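Local atomic coordinates of PmoD (Methylocystis sp. ATCC 49242, PDB entry 6CPD), a protein that binds copper(I) through a cupredoxin-like periplasmic domain and is probably involved in copper handling in methane-oxidizing bacteria. Residues 8-13 and 117-122; 53-58 and 107-112; 42-47 and 90-95. One frame throughout, in Å; residues are numbered along the deposited sequence.

Contact 1. Residues 8-13 and 117-122; sequences VMFGYD and QQETAQ. With CU1 (copper (I) ion), chain D.
The methyl CB of Ala121 lies over one face of the Phe10 ring, 3.9 Å from its centroid and displaced toward the rim near CZ, a CH-pi contact. Ala121 CB also packs against Val8 CG2 at 3.5 Å. With Met9 O only 3.4 Å from Ala121 CB as well, this methyl is the centre of the tight part. Phe10 CG stands anti to its own carbonyl carbon (chi1 -66°), and the far end of the ring comes closer to residues 117-122 than its root does. The CE2 corner then meets the backbone: Glu119 O lies at the ring edge, near its plane, 3.6 Å from Phe10 CE2. On the next corner Glu119 OE1 is 3.7 Å from Phe10 CD2, with carboxylate and ring planes only 19° apart; that carboxylate oxygen also makes a salt bridge to Arg113.

The other side is looser. The axes of strands 8-10 and 118-122, at 151° to each other, come no nearer than 6.5 Å, too far for direct backbone pairing. Water 1 joins them instead, accepting from Met9 N at 2.9 Å and donating to Gln122 O. The Met9 side chain takes little part in this packing; its SD binds copper(I) at 2.3 Å. Met7 of the same chain, together with Met7 and Met9 of the second subunit, completes an all-thioether site at the dimer interface. Beyond Phe10 the chain reverses in a type II' turn, with Gly11 at positive phi, and Tyr12 stacks on Tyr12 of the second subunit.

Within the fold, strand 7-10 pairs with strand 13-20, where Val8 and Phe10 rest on Ile15, while strand 118-127 pairs with strand 103-112, whose Val109 and Leu111 also touch the Phe10 ring.

Contact 2. Residues 53-58 and 107-112; sequences LPLELR and GLVTLT
Two neighbouring antiparallel strands of the mixed sheet in this cupredoxin-like domain meet here, residues 53-58 against 107-112. Glu56 with Thr110 and Arg58 with Leu108 are hydrogen-bonded pairs, each closed by two backbone bonds; the shortest is Leu108 N to Arg58 O at 2.7 Å. The non-hydrogen-bonded pairs, Leu55 with Leu111 and Leu57 with Val109, alternate with them. Toward the start of 53-58, Thr112 N still reaches Pro54 O at 3.0 Å.

On the face bearing Leu55, Leu57, Val109 and Leu111 the side chains that meet are all apolar. Leu111 CD2 lies 3.7 Å from Leu55 CB and also touches CG and CD1, so one methyl bears on much of the leucine. Leu55 CG is anti to its backbone N (chi1 -177°) and meets Val109 CG1 at 3.9 Å, while Val109 CG2 turns to Leu57 CD1 at 4.0 Å.

The face of Glu56, Arg58, Leu108 and Thr110 is mixed. The Glu56 and Thr110 side chains run side by side in the same direction, Glu56 OE1 3.8 Å from Thr110 CB, but their polar ends bond elsewhere: Glu56 OE2 to His82 and Thr110 OG1 to Thr120. Pro54 and Thr112 cross at about a right angle, Pro54 CB 3.9 Å from Thr112 OG1. Water 2 sits among Thr110 O, Thr112 OG1 and, more weakly, Pro54 O. Thr112 O, buried against Leu53 CD2 and Pro54 CD, has no polar partner in the model.

Strand 79-86 flanks 55-61 and strand 118-127 flanks 103-112, placing this pair in the middle of the sheet. Helix 72-77 lies over the side of Arg58 and Leu108: Leu75 touches both, and Glu72 forms a salt bridge with Arg58.

Contact 3. Residues 42-47 and 90-95; sequences AFDIEN and KGTFSV
Phe43 and Phe93 are partners in an antiparallel hydrogen-bonded pair within one sheet of the cupredoxin-like domain, and their rings carry the aromatic part of the contact. The planes lie at 6° with centroids 4.7 Å apart, yet are slid so far that overlap is slight. Phe93 CG occupies the position between its backbone N and carbonyl carbon (chi1 65°), and the ring comes back across Phe43. Phe43 CB lies over the face of the Phe93 ring, 3.8 Å from the centroid, a CH-pi contact; Phe43 CD1 meets Phe93 CE2 at 3.5 Å.

Two of the three backbone bonds are nearly straight. Phe43 N to Phe93 O is 2.8 Å with an N-H...O angle of 173°, while the return bond from Phe93 N to Phe43 O is longer, at 3.1 Å, and more bent. Ile45 N binds Gly91 O at 2.8 Å, where Gly91, with positive phi, leads into strand 92-95.

Apolar and mixed packing fills the rest. Ile45 CB and CG1 lie against Gly91 O, and on the face away from the rings Ala42 CB touches Ser94 OG at 3.6 Å.

Tyr88, from a loop, stacks on Phe93. Strand 37-45 lies between strands 13-20 and 92-99, and the aromatic face packs on strand 55-61 of the other, mixed sheet: Phe43 and Val95 rest on Leu57, Phe93 and Ile45 on Leu55.

Overall arrangement
Contacts 2 and 3 are regular antiparallel pairings, one in each sheet, while contact 1 bridges the two sheets at the copper end with apolar packing and a water in place of backbone bonds. Between contacts 2 and 3 the sheets meet through leucines on one side and largely aromatic side chains on the other. The neighbouring strands 118-127 and 103-112 link contacts 1 and 2, and Phe10 CZ of contact 1 reaches Val109 O. Asp13 and Asn47 tie contact 1 to contact 3. Contact 2, nearest the chain centre, has no exposed residue among those touching; contacts 1 and 3 mix buried side chains with exposed positions, and contact 1 alone reaches the second subunit.

Contact 1. Residues 8-13 and 117-122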
loop_
_atom_site.group_PDB
_atom_site.type_symbol
_atom_site.label_atom_id
_atom_site.label_comp_id
_atom_site.label_asym_id
_atom_site.label_seq_id
_atom_site.Cartn_x
_atom_site.Cartn_y
_atom_site.Cartn_z
ATOM N N VAL B 8 4.128 3.537 3.702
ATOM C CA VAL B 8 5.225 3.292 4.633
ATOM C C VAL B 8 4.681 3.652 6.030
ATOM O O VAL B 8 3.836 4.526 6.144
ATOM C CB VAL B 8 6.476 4.102 4.260
ATOM C CG1 VAL B 8 6.200 5.585 4.336
ATOM C CG2 VAL B 8 7.629 3.718 5.139
ATOM N N MET B 9 5.074 2.914 7.068
ATOM C CA MET B 9 4.412 3.041 8.360
ATOM C C MET B 9 5.266 3.512 9.535
ATOM O O MET B 9 6.386 3.042 9.709
ATOM C CB MET B 9 3.792 1.690 8.719
ATOM C CG MET B 9 2.892 1.153 7.608
ATOM S SD MET B 9 2.139 -0.365 8.123
ATOM C CE MET B 9 3.528 -1.496 7.984
ATOM N N PHE B 10 4.702 4.397 10.359
ATOM C CA PHE B 10 5.258 4.691 11.668
ATOM C C PHE B 10 4.209 4.402 12.719
ATOM O O PHE B 10 3.480 5.306 13.122
ATOM C CB PHE B 10 5.701 6.150 11.784
ATOM C CG PHE B 10 6.845 6.510 10.890
ATOM C CD1 PHE B 10 6.615 6.869 9.570
ATOM C CD2 PHE B 10 8.150 6.465 11.357
ATOM C CE1 PHE B 10 7.676 7.196 8.728
ATOM C CE2 PHE B 10 9.217 6.795 10.524
ATOM C CZ PHE B 10 8.979 7.164 9.213
ATOM N N GLY B 11 4.126 3.161 13.180
ATOM C CA GLY B 11 3.088 2.808 14.130
ATOM C C GLY B 11 1.739 2.924 13.437
ATOM O O GLY B 11 1.511 2.290 12.415
ATOM N N TYR B 12 0.845 3.750 13.969
ATOM C CA TYR B 12 -0.445 3.942 13.315
ATOM C C TYR B 12 -0.370 5.012 12.247
ATOM O O TYR B 12 -1.300 5.173 11.457
ATOM C CB TYR B 12 -1.518 4.341 14.329
ATOM C CG TYR B 12 -1.803 3.294 15.366
ATOM C CD1 TYR B 12 -2.106 1.982 14.999
ATOM C CD2 TYR B 12 -1.748 3.609 16.716
ATOM C CE1 TYR B 12 -2.373 1.019 15.967
ATOM C CE2 TYR B 12 -2.003 2.665 17.678
ATOM C CZ TYR B 12 -2.319 1.375 17.306
ATOM O OH TYR B 12 -2.571 0.454 18.289
ATOM N N ASP B 13 0.702 5.796 12.261
ATOM C CA ASP B 13 0.778 6.908 11.323
ATOM C C ASP B 13 1.393 6.421 10.014
ATOM O O ASP B 13 2.520 5.926 10.008
ATOM C CB ASP B 13 1.595 8.043 11.932
ATOM C CG ASP B 13 1.058 8.470 13.294
ATOM O OD1 ASP B 13 -0.091 8.955 13.379
ATOM O OD2 ASP B 13 1.809 8.330 14.287
ATOM N N GLN B 117 14.564 12.518 18.746
ATOM C CA GLN B 117 14.789 11.118 18.439
ATOM C C GLN B 117 14.435 10.817 16.991
ATOM O O GLN B 117 13.589 11.481 16.393
ATOM C CB GLN B 117 13.974 10.227 19.388
ATOM C CG GLN B 117 14.657 8.913 19.762
ATOM C CD GLN B 117 15.809 9.091 20.737
ATOM O OE1 GLN B 117 16.031 10.181 21.272
ATOM N NE2 GLN B 117 16.545 8.010 20.983
ATOM N N GLN B 118 15.110 9.824 16.426
ATOM C CA GLN B 118 14.919 9.503 15.021
ATOM C C GLN B 118 14.254 8.148 14.876
ATOM O O GLN B 118 14.585 7.204 15.588
ATOM C CB GLN B 118 16.244 9.537 14.262
ATOM C CG GLN B 118 16.821 10.933 14.141
ATOM C CD GLN B 118 17.854 11.037 13.049
ATOM O OE1 GLN B 118 17.757 11.890 12.168
ATOM N NE2 GLN B 118 18.842 10.151 13.084
ATOM N N GLU B 119 13.301 8.067 13.959
ATOM C CA GLU B 119 12.678 6.802 13.608
ATOM C C GLU B 119 12.825 6.603 12.113
ATOM O O GLU B 119 12.603 7.529 11.336
ATOM C CB GLU B 119 11.204 6.777 14.017
ATOM C CG GLU B 119 10.953 7.186 15.461
ATOM C CD GLU B 119 9.502 7.028 15.893
ATOM O OE1 GLU B 119 8.624 6.873 15.011
ATOM O OE2 GLU B 119 9.241 7.059 17.122
ATOM N N THR B 120 13.243 5.412 11.703
ATOM C CA THR B 120 13.357 5.127 10.281
ATOM C C THR B 120 12.374 4.037 9.883
ATOM O O THR B 120 12.228 3.035 10.577
ATOM C CB THR B 120 14.802 4.725 9.891
ATOM O OG1 THR B 120 15.672 5.841 10.109
ATOM C CG2 THR B 120 14.888 4.338 8.410
ATOM N N ALA B 121 11.696 4.240 8.761
ATOM C CA ALA B 121 10.819 3.205 8.225
ATOM C C ALA B 121 11.308 2.852 6.839
ATOM O O ALA B 121 11.890 3.697 6.154
ATOM C CB ALA B 121 9.384 3.683 8.195
ATOM N N GLN B 122 11.087 1.603 6.430
ATOM C CA GLN B 122 11.573 1.109 5.146
ATOM C C GLN B 122 10.402 0.768 4.262
ATOM O O GLN B 122 9.423 0.181 4.735
ATOM C CB GLN B 122 12.465 -0.140 5.329
ATOM C CG GLN B 122 13.573 0.015 6.362
ATOM C CD GLN B 122 14.403 -1.257 6.560
ATOM O OE1 GLN B 122 14.247 -2.239 5.832
ATOM N NE2 GLN B 122 15.298 -1.230 7.543
HETATM CU CU CU1 D . 0.450 -0.771 6.646
HETATM O O HOH W 1 6.747 0.697 6.334
#

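Contact 2. Residues 53-58 and 107-112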
loop_
_atom_site.group_PDB
_atom_site.type_symbol
_atom_site.label_atom_id
_atom_site.label_comp_id
_atom_site.label_asym_id
_atom_site.label_seq_id
_atom_site.Cartn_x
_atom_site.Cartn_y
_atom_site.Cartn_z
ATOM N N LEU B 53 7.413 17.978 11.269
ATOM C CA LEU B 53 8.535 17.087 11.582
ATOM C C LEU B 53 9.496 16.930 10.412
ATOM O O LEU B 53 9.069 16.652 9.289
ATOM C CB LEU B 53 8.048 15.702 11.995
ATOM C CG LEU B 53 7.256 15.566 13.291
ATOM C CD1 LEU B 53 7.025 14.083 13.564
ATOM C CD2 LEU B 53 8.010 16.217 14.426
ATOM N N PRO B 54 10.799 17.088 10.683
ATOM C CA PRO B 54 11.818 16.854 9.662
ATOM C C PRO B 54 11.702 15.442 9.108
ATOM O O PRO B 54 11.603 14.477 9.869
ATOM C CB PRO B 54 13.138 17.065 10.418
ATOM C CG PRO B 54 12.782 17.978 11.561
ATOM C CD PRO B 54 11.385 17.555 11.954
ATOM N N LEU B 55 11.675 15.341 7.786
ATOM C CA LEU B 55 11.547 14.061 7.120
ATOM C C LEU B 55 12.636 13.927 6.052
ATOM O O LEU B 55 12.776 14.765 5.159
ATOM C CB LEU B 55 10.144 13.933 6.527
ATOM C CG LEU B 55 9.675 12.666 5.817
ATOM C CD1 LEU B 55 8.151 12.652 5.821
ATOM C CD2 LEU B 55 10.189 12.604 4.387
ATOM N N GLU B 56 13.419 12.867 6.161
ATOM C CA GLU B 56 14.499 12.610 5.223
ATOM C C GLU B 56 14.166 11.372 4.393
ATOM O O GLU B 56 13.573 10.417 4.905
ATOM C CB GLU B 56 15.814 12.414 5.973
ATOM C CG GLU B 56 16.948 11.869 5.122
ATOM C CD GLU B 56 18.164 11.455 5.941
ATOM O OE1 GLU B 56 18.041 11.302 7.175
ATOM O OE2 GLU B 56 19.248 11.268 5.343
ATOM N N LEU B 57 14.527 11.385 3.116
ATOM C CA LEU B 57 14.323 10.199 2.283
ATOM C C LEU B 57 15.633 9.798 1.622
ATOM O O LEU B 57 16.303 10.626 1.012
ATOM C CB LEU B 57 13.251 10.446 1.209
ATOM C CG LEU B 57 13.118 9.345 0.138
ATOM C CD1 LEU B 57 12.511 8.039 0.680
ATOM C CD2 LEU B 57 12.338 9.844 -1.084
ATOM N N ARG B 58 15.991 8.531 1.757
ATOM C CA ARG B 58 17.110 7.972 1.020
ATOM C C ARG B 58 16.688 6.682 0.361
ATOM O O ARG B 58 16.224 5.760 1.028
ATOM C CB ARG B 58 18.313 7.757 1.935
ATOM C CG ARG B 58 19.497 7.122 1.205
ATOM C CD ARG B 58 20.625 6.795 2.142
ATOM N NE ARG B 58 21.459 7.974 2.354
ATOM C CZ ARG B 58 22.029 8.298 3.503
ATOM N NH1 ARG B 58 21.836 7.543 4.568
ATOM N NH2 ARG B 58 22.774 9.386 3.588
ATOM N N GLY B 107 13.370 2.309 0.125
ATOM C CA GLY B 107 13.229 3.709 0.462
ATOM C C GLY B 107 13.300 3.815 1.974
ATOM O O GLY B 107 12.505 3.195 2.684
ATOM N N LEU B 108 14.281 4.562 2.466
ATOM C CA LEU B 108 14.430 4.793 3.898
ATOM C C LEU B 108 13.875 6.155 4.272
ATOM O O LEU B 108 14.435 7.175 3.874
ATOM C CB LEU B 108 15.895 4.719 4.316
ATOM C CG LEU B 108 16.595 3.408 4.015
ATOM C CD1 LEU B 108 18.088 3.515 4.316
ATOM C CD2 LEU B 108 15.945 2.334 4.844
ATOM N N VAL B 109 12.790 6.173 5.028
ATOM C CA VAL B 109 12.189 7.427 5.466
ATOM C C VAL B 109 12.562 7.647 6.921
ATOM O O VAL B 109 12.239 6.837 7.786
ATOM C CB VAL B 109 10.656 7.434 5.332
ATOM C CG1 VAL B 109 10.095 8.775 5.804
ATOM C CG2 VAL B 109 10.231 7.139 3.890
ATOM N N THR B 110 13.258 8.735 7.192
ATOM C CA THR B 110 13.690 9.006 8.544
ATOM C C THR B 110 12.978 10.235 9.080
ATOM O O THR B 110 13.050 11.305 8.482
ATOM C CB THR B 110 15.211 9.218 8.609
ATOM O OG1 THR B 110 15.868 8.114 7.973
ATOM C CG2 THR B 110 15.679 9.331 10.065
ATOM N N LEU B 111 12.283 10.065 10.201
ATOM C CA LEU B 111 11.623 11.176 10.864
ATOM C C LEU B 111 12.393 11.598 12.088
ATOM O O LEU B 111 12.893 10.768 12.841
ATOM C CB LEU B 111 10.208 10.823 11.298
ATOM C CG LEU B 111 9.076 10.703 10.297
ATOM C CD1 LEU B 111 7.838 10.527 11.125
ATOM C CD2 LEU B 111 8.973 11.952 9.440
ATOM N N THR B 112 12.440 12.894 12.324
ATOM C CA THR B 112 13.036 13.356 13.545
ATOM C C THR B 112 11.907 13.814 14.454
ATOM O O THR B 112 11.223 14.796 14.157
ATOM C CB THR B 112 14.026 14.513 13.304
ATOM O OG1 THR B 112 14.976 14.141 12.296
ATOM C CG2 THR B 112 14.746 14.862 14.591
HETATM O O HOH W 2 14.438 13.717 9.455
#

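Contact 3. Residues 42-47 and 90-95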
loop_
_atom_site.group_PDB
_atom_site.type_symbol
_atom_site.label_atom_id
_atom_site.label_comp_id
_atom_site.label_asym_id
_atom_site.label_seq_id
_atom_site.Cartn_x
_atom_site.Cartn_y
_atom_site.Cartn_z
ATOM N N ALA B 42 5.135 9.857 -5.372
ATOM C CA ALA B 42 4.402 10.874 -4.630
ATOM C C ALA B 42 4.049 10.387 -3.224
ATOM O O ALA B 42 3.527 9.280 -3.058
ATOM C CB ALA B 42 3.140 11.269 -5.386
ATOM N N PHE B 43 4.327 11.234 -2.232
ATOM C CA PHE B 43 4.141 10.921 -0.813
ATOM C C PHE B 43 3.032 11.800 -0.242
ATOM O O PHE B 43 2.991 13.004 -0.500
ATOM C CB PHE B 43 5.444 11.132 -0.035
ATOM C CG PHE B 43 6.556 10.215 -0.458
ATOM C CD1 PHE B 43 7.304 10.493 -1.588
ATOM C CD2 PHE B 43 6.846 9.075 0.268
ATOM C CE1 PHE B 43 8.317 9.639 -1.988
ATOM C CE2 PHE B 43 7.855 8.223 -0.122
ATOM C CZ PHE B 43 8.598 8.510 -1.252
ATOM N N ASP B 44 2.131 11.188 0.520
ATOM C CA ASP B 44 1.017 11.896 1.145
ATOM C C ASP B 44 1.020 11.515 2.635
ATOM O O ASP B 44 0.636 10.408 3.010
ATOM C CB ASP B 44 -0.315 11.498 0.495
ATOM C CG ASP B 44 -1.533 12.198 1.122
ATOM O OD1 ASP B 44 -1.420 12.840 2.192
ATOM O OD2 ASP B 44 -2.641 12.039 0.563
ATOM N N ILE B 45 1.420 12.442 3.483
ATOM C CA ILE B 45 1.522 12.178 4.906
ATOM C C ILE B 45 0.150 12.215 5.577
ATOM O O ILE B 45 -0.516 13.250 5.548
ATOM C CB ILE B 45 2.450 13.206 5.566
ATOM C CG1 ILE B 45 3.842 13.142 4.912
ATOM C CG2 ILE B 45 2.513 12.963 7.046
ATOM C CD1 ILE B 45 4.729 14.337 5.251
ATOM N N GLU B 46 -0.294 11.096 6.159
ATOM C CA GLU B 46 -1.654 11.030 6.691
ATOM C C GLU B 46 -1.871 11.859 7.960
ATOM O O GLU B 46 -2.936 12.438 8.133
ATOM C CB GLU B 46 -2.066 9.576 6.979
ATOM C CG GLU B 46 -2.344 8.747 5.723
ATOM C CD GLU B 46 -2.932 7.367 6.029
ATOM O OE1 GLU B 46 -2.922 6.940 7.208
ATOM O OE2 GLU B 46 -3.430 6.722 5.085
ATOM N N ASN B 47 -0.904 11.849 8.873
ATOM C CA ASN B 47 -1.025 12.567 10.144
ATOM C C ASN B 47 -0.558 14.024 9.998
ATOM O O ASN B 47 0.611 14.276 9.721
ATOM C CB ASN B 47 -0.208 11.847 11.223
ATOM C CG ASN B 47 -0.377 12.451 12.614
ATOM O OD1 ASN B 47 -0.705 13.630 12.777
ATOM N ND2 ASN B 47 -0.097 11.648 13.630
ATOM N N LYS B 90 2.868 21.173 3.592
ATOM C CA LYS B 90 1.632 20.854 2.878
ATOM C C LYS B 90 1.262 19.386 3.053
ATOM O O LYS B 90 0.159 18.978 2.707
ATOM C CB LYS B 90 1.737 21.211 1.391
ATOM C CG LYS B 90 1.979 22.701 1.121
ATOM C CD LYS B 90 1.949 23.012 -0.375
ATOM C CE LYS B 90 2.164 24.500 -0.657
ATOM N NZ LYS B 90 1.000 25.324 -0.221
ATOM N N GLY B 91 2.178 18.595 3.604
ATOM C CA GLY B 91 1.882 17.196 3.870
ATOM C C GLY B 91 2.141 16.288 2.684
ATOM O O GLY B 91 1.961 15.075 2.769
ATOM N N THR B 92 2.512 16.879 1.551
ATOM C CA THR B 92 2.702 16.104 0.333
ATOM C C THR B 92 3.997 16.516 -0.347
ATOM O O THR B 92 4.454 17.648 -0.189
ATOM C CB THR B 92 1.529 16.288 -0.670
ATOM O OG1 THR B 92 1.452 17.662 -1.081
ATOM C CG2 THR B 92 0.204 15.869 -0.052
ATOM N N PHE B 93 4.597 15.591 -1.090
ATOM C CA PHE B 93 5.747 15.934 -1.934
ATOM C C PHE B 93 5.978 14.826 -2.950
ATOM O O PHE B 93 5.482 13.713 -2.784
ATOM C CB PHE B 93 7.018 16.193 -1.100
ATOM C CG PHE B 93 7.540 14.981 -0.351
ATOM C CD1 PHE B 93 6.976 14.590 0.854
ATOM C CD2 PHE B 93 8.621 14.261 -0.838
ATOM C CE1 PHE B 93 7.472 13.499 1.549
ATOM C CE2 PHE B 93 9.119 13.167 -0.149
ATOM C CZ PHE B 93 8.545 12.782 1.040
ATOM N N SER B 94 6.731 15.135 -4.000
ATOM C CA SER B 94 7.062 14.142 -5.013
ATOM C C SER B 94 8.565 14.121 -5.233
ATOM O O SER B 94 9.237 15.133 -5.031
ATOM C CB SER B 94 6.363 14.445 -6.343
ATOM O OG SER B 94 4.954 14.294 -6.252
ATOM N N VAL B 95 9.082 12.960 -5.628
ATOM C CA VAL B 95 10.464 12.841 -6.066
ATOM C C VAL B 95 10.438 12.173 -7.437
ATOM O O VAL B 95 9.533 11.389 -7.748
ATOM C CB VAL B 95 11.348 12.040 -5.075
ATOM C CG1 VAL B 95 10.968 12.368 -3.650
ATOM C CG2 VAL B 95 11.220 10.567 -5.310
#